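Local coordinates for mitogen-activated protein kinase kinase kinase 7 interacting protein 1 (PDB 2IRM) that probably acts as an adapter that binds the kinase TAK1 and triggers its autophosphorylation, and is built on a PP2C-type phosphatase fold, at residues Pro111-Ile119 with Leu144-Ser152. Sequence-based numbering, arbitrary orientation.
Sequences PHVATKTAI and LDSLNNALS
Lys116 and Asn148 form the middle of this contact, their CA atoms 6.5 Å apart where the helix through 111-119 passes the short helix 144-148. Asn148 sends its CB toward the facing helix, and its OD1 lies 3.9 Å from Lys116 CB. The ND2 of Asn148 is 3.8 Å from the methyl CG2 of Thr115, the two side chains crossing at about a right angle. CG of Lys116 stands anti to the backbone N (chi1 -175°), and bends at chi2 and chi3 carry the chain past Asn149, whose side-chain amide its CD touches. NZ continues beyond both segments to a salt bridge with Asp240. Toward the C-terminal side of 111-119, Ile119 rests CG1 and CD1 against the carboxylate of Asp145. At the other end the contact is apolar: CD2 of Leu151 meets CG1 of Val113 at 3.6 Å, again nearly perpendicular, and also approaches CB of His112. No hydrogen bond joins the two segments, so packing and van der Waals contact carry this pairing. Within 111-119, Thr115 OG1 bonds back to Pro111 O from above the carbonyl plane, and the same oxygen accepts Thr115 N; this rotation of Thr115 puts its methyl anti to the backbone N, where it meets Asn148. The axes of the segments 111-119 and 144-148 run roughly antiparallel (148°), 10.3 Å apart at their closest. The pair lies at the periphery of the PP2C-type fold, the centre of the contact about 26 Å from the centre of the chain, and strand 154-163 follows 144-152 in the chain. Helix 232-235 covers Val113 and Leu151 through Tyr232, while Leu233 reaches Leu151 and Asn149 and is also tied to Leu151 by a backbone hydrogen bond.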
loop_
_atom_site.group_PDB
_atom_site.type_symbol
_atom_site.label_atom_id
_atom_site.label_comp_id
_atom_site.label_asym_id
_atom_site.label_seq_id
_atom_site.Cartn_x
_atom_site.Cartn_y
_atom_site.Cartn_z
ATOM N N PRO A 111 5.115 -25.120 -5.747
ATOM C CA PRO A 111 4.482 -26.379 -5.321
ATOM C C PRO A 111 3.046 -26.239 -4.801
ATOM O O PRO A 111 2.224 -27.120 -5.036
ATOM C CB PRO A 111 5.407 -26.889 -4.210
ATOM C CG PRO A 111 6.147 -25.706 -3.739
ATOM C CD PRO A 111 6.296 -24.803 -4.920
ATOM N N HIS A 112 2.749 -25.143 -4.111
ATOM C CA HIS A 112 1.413 -24.929 -3.559
ATOM C C HIS A 112 0.323 -25.072 -4.618
ATOM O O HIS A 112 -0.678 -25.756 -4.388
ATOM C CB HIS A 112 1.325 -23.574 -2.857
ATOM C CG HIS A 112 2.108 -23.509 -1.586
ATOM N ND1 HIS A 112 1.512 -23.353 -0.353
ATOM C CD2 HIS A 112 3.439 -23.603 -1.352
ATOM C CE1 HIS A 112 2.443 -23.343 0.584
ATOM N NE2 HIS A 112 3.621 -23.493 0.004
ATOM N N VAL A 113 0.528 -24.450 -5.778
ATOM C CA VAL A 113 -0.426 -24.572 -6.883
ATOM C C VAL A 113 -0.510 -26.019 -7.371
ATOM O O VAL A 113 -1.604 -26.523 -7.635
ATOM C CB VAL A 113 -0.154 -23.571 -8.061
ATOM C CG1 VAL A 113 0.109 -22.170 -7.531
ATOM C CG2 VAL A 113 1.000 -24.014 -8.948
ATOM N N ALA A 114 0.649 -26.679 -7.444
ATOM C CA ALA A 114 0.753 -28.053 -7.910
ATOM C C ALA A 114 0.099 -29.001 -6.926
ATOM O O ALA A 114 -0.243 -30.125 -7.285
ATOM C CB ALA A 114 2.199 -28.431 -8.131
ATOM N N THR A 115 -0.063 -28.543 -5.687
ATOM C CA THR A 115 -0.792 -29.290 -4.664
ATOM C C THR A 115 -2.293 -29.036 -4.815
ATOM O O THR A 115 -3.086 -29.973 -4.758
ATOM C CB THR A 115 -0.280 -28.978 -3.221
ATOM O OG1 THR A 115 1.083 -29.399 -3.093
ATOM C CG2 THR A 115 -1.101 -29.708 -2.163
ATOM N N LYS A 116 -2.684 -27.782 -5.029
ATOM C CA LYS A 116 -4.092 -27.473 -5.270
ATOM C C LYS A 116 -4.602 -28.260 -6.469
ATOM O O LYS A 116 -5.536 -29.055 -6.346
ATOM C CB LYS A 116 -4.321 -25.982 -5.499
ATOM C CG LYS A 116 -5.806 -25.607 -5.639
ATOM C CD LYS A 116 -6.033 -24.393 -6.564
ATOM C CE LYS A 116 -5.871 -24.768 -8.042
ATOM N NZ LYS A 116 -5.628 -23.569 -8.897
ATOM N N THR A 117 -3.971 -28.048 -7.623
ATOM C CA THR A 117 -4.366 -28.746 -8.846
ATOM C C THR A 117 -4.332 -30.267 -8.690
ATOM O O THR A 117 -5.138 -30.961 -9.293
ATOM C CB THR A 117 -3.556 -28.301 -10.095
ATOM O OG1 THR A 117 -3.982 -29.069 -11.227
ATOM C CG2 THR A 117 -2.065 -28.512 -9.907
ATOM N N ALA A 118 -3.415 -30.768 -7.870
ATOM C CA ALA A 118 -3.323 -32.193 -7.594
ATOM C C ALA A 118 -4.606 -32.733 -6.967
ATOM O O ALA A 118 -5.125 -33.762 -7.401
ATOM C CB ALA A 118 -2.140 -32.473 -6.698
ATOM N N ILE A 119 -5.118 -32.030 -5.959
ATOM C CA ILE A 119 -6.324 -32.467 -5.248
ATOM C C ILE A 119 -7.594 -32.130 -6.037
ATOM O O ILE A 119 -8.609 -32.827 -5.933
ATOM C CB ILE A 119 -6.391 -31.940 -3.760
ATOM C CG1 ILE A 119 -7.425 -30.825 -3.563
ATOM C CG2 ILE A 119 -5.024 -31.529 -3.240
ATOM C CD1 ILE A 119 -8.733 -31.304 -2.922
ATOM N N LEU A 144 -9.294 -28.510 3.725
ATOM C CA LEU A 144 -7.949 -27.959 3.594
ATOM C C LEU A 144 -7.710 -27.371 2.203
ATOM O O LEU A 144 -6.718 -26.680 1.971
ATOM C CB LEU A 144 -6.899 -29.021 3.946
ATOM C CG LEU A 144 -6.763 -29.342 5.445
ATOM C CD1 LEU A 144 -6.633 -30.849 5.716
ATOM C CD2 LEU A 144 -5.621 -28.554 6.095
ATOM N N ASP A 145 -8.641 -27.638 1.290
ATOM C CA ASP A 145 -8.644 -27.033 -0.038
ATOM C C ASP A 145 -8.900 -25.515 0.023
ATOM O O ASP A 145 -8.340 -24.747 -0.765
ATOM C CB ASP A 145 -9.702 -27.714 -0.904
ATOM C CG ASP A 145 -9.509 -27.448 -2.377
ATOM O OD1 ASP A 145 -8.467 -27.856 -2.930
ATOM O OD2 ASP A 145 -10.410 -26.838 -2.985
ATOM N N SER A 146 -9.760 -25.102 0.956
ATOM C CA SER A 146 -9.986 -23.690 1.252
ATOM C C SER A 146 -8.713 -23.109 1.838
ATOM O O SER A 146 -8.237 -22.071 1.378
ATOM C CB SER A 146 -11.135 -23.506 2.248
ATOM O OG SER A 146 -12.324 -24.131 1.793
ATOM N N LEU A 147 -8.166 -23.794 2.845
ATOM C CA LEU A 147 -6.879 -23.430 3.441
ATOM C C LEU A 147 -5.802 -23.319 2.371
ATOM O O LEU A 147 -4.989 -22.388 2.384
ATOM C CB LEU A 147 -6.460 -24.454 4.502
ATOM C CG LEU A 147 -7.109 -24.406 5.895
ATOM C CD1 LEU A 147 -7.170 -22.958 6.423
ATOM C CD2 LEU A 147 -8.501 -25.071 5.934
ATOM N N ASN A 148 -5.829 -24.262 1.431
ATOM C CA ASN A 148 -4.893 -24.283 0.320
ATOM C C ASN A 148 -4.968 -23.032 -0.546
ATOM O O ASN A 148 -3.977 -22.647 -1.144
ATOM C CB ASN A 148 -5.094 -25.535 -0.533
ATOM C CG ASN A 148 -3.781 -26.160 -0.965
ATOM O OD1 ASN A 148 -3.086 -25.646 -1.839
ATOM N ND2 ASN A 148 -3.437 -27.284 -0.351
ATOM N N ASN A 149 -6.136 -22.396 -0.617
ATOM C CA ASN A 149 -6.240 -21.094 -1.278
ATOM C C ASN A 149 -5.744 -19.962 -0.365
ATOM O O ASN A 149 -6.339 -18.889 -0.264
ATOM C CB ASN A 149 -7.649 -20.858 -1.817
ATOM C CG ASN A 149 -8.011 -21.815 -2.956
ATOM O OD1 ASN A 149 -9.035 -22.494 -2.904
ATOM N ND2 ASN A 149 -7.170 -21.869 -3.987
ATOM N N ALA A 150 -4.638 -20.257 0.319
ATOM C CA ALA A 150 -3.815 -19.272 1.005
ATOM C C ALA A 150 -2.942 -18.561 -0.021
ATOM O O ALA A 150 -2.371 -17.521 0.273
ATOM C CB ALA A 150 -2.943 -19.950 2.056
ATOM N N LEU A 151 -2.838 -19.125 -1.225
ATOM C CA LEU A 151 -2.133 -18.461 -2.319
ATOM C C LEU A 151 -2.916 -17.253 -2.856
ATOM O O LEU A 151 -2.737 -16.820 -3.997
ATOM C CB LEU A 151 -1.752 -19.448 -3.431
ATOM C CG LEU A 151 -2.664 -20.623 -3.755
ATOM C CD1 LEU A 151 -3.916 -20.143 -4.428
ATOM C CD2 LEU A 151 -1.942 -21.589 -4.651
ATOM N N SER A 152 -3.787 -16.722 -2.007
ATOM C CA SER A 152 -4.454 -15.460 -2.265
ATOM C C SER A 152 -3.671 -14.349 -1.582
ATOM O O SER A 152 -4.041 -13.172 -1.682
ATOM C CB SER A 152 -5.873 -15.478 -1.694
ATOM O OG SER A 152 -5.855 -15.271 -0.283
#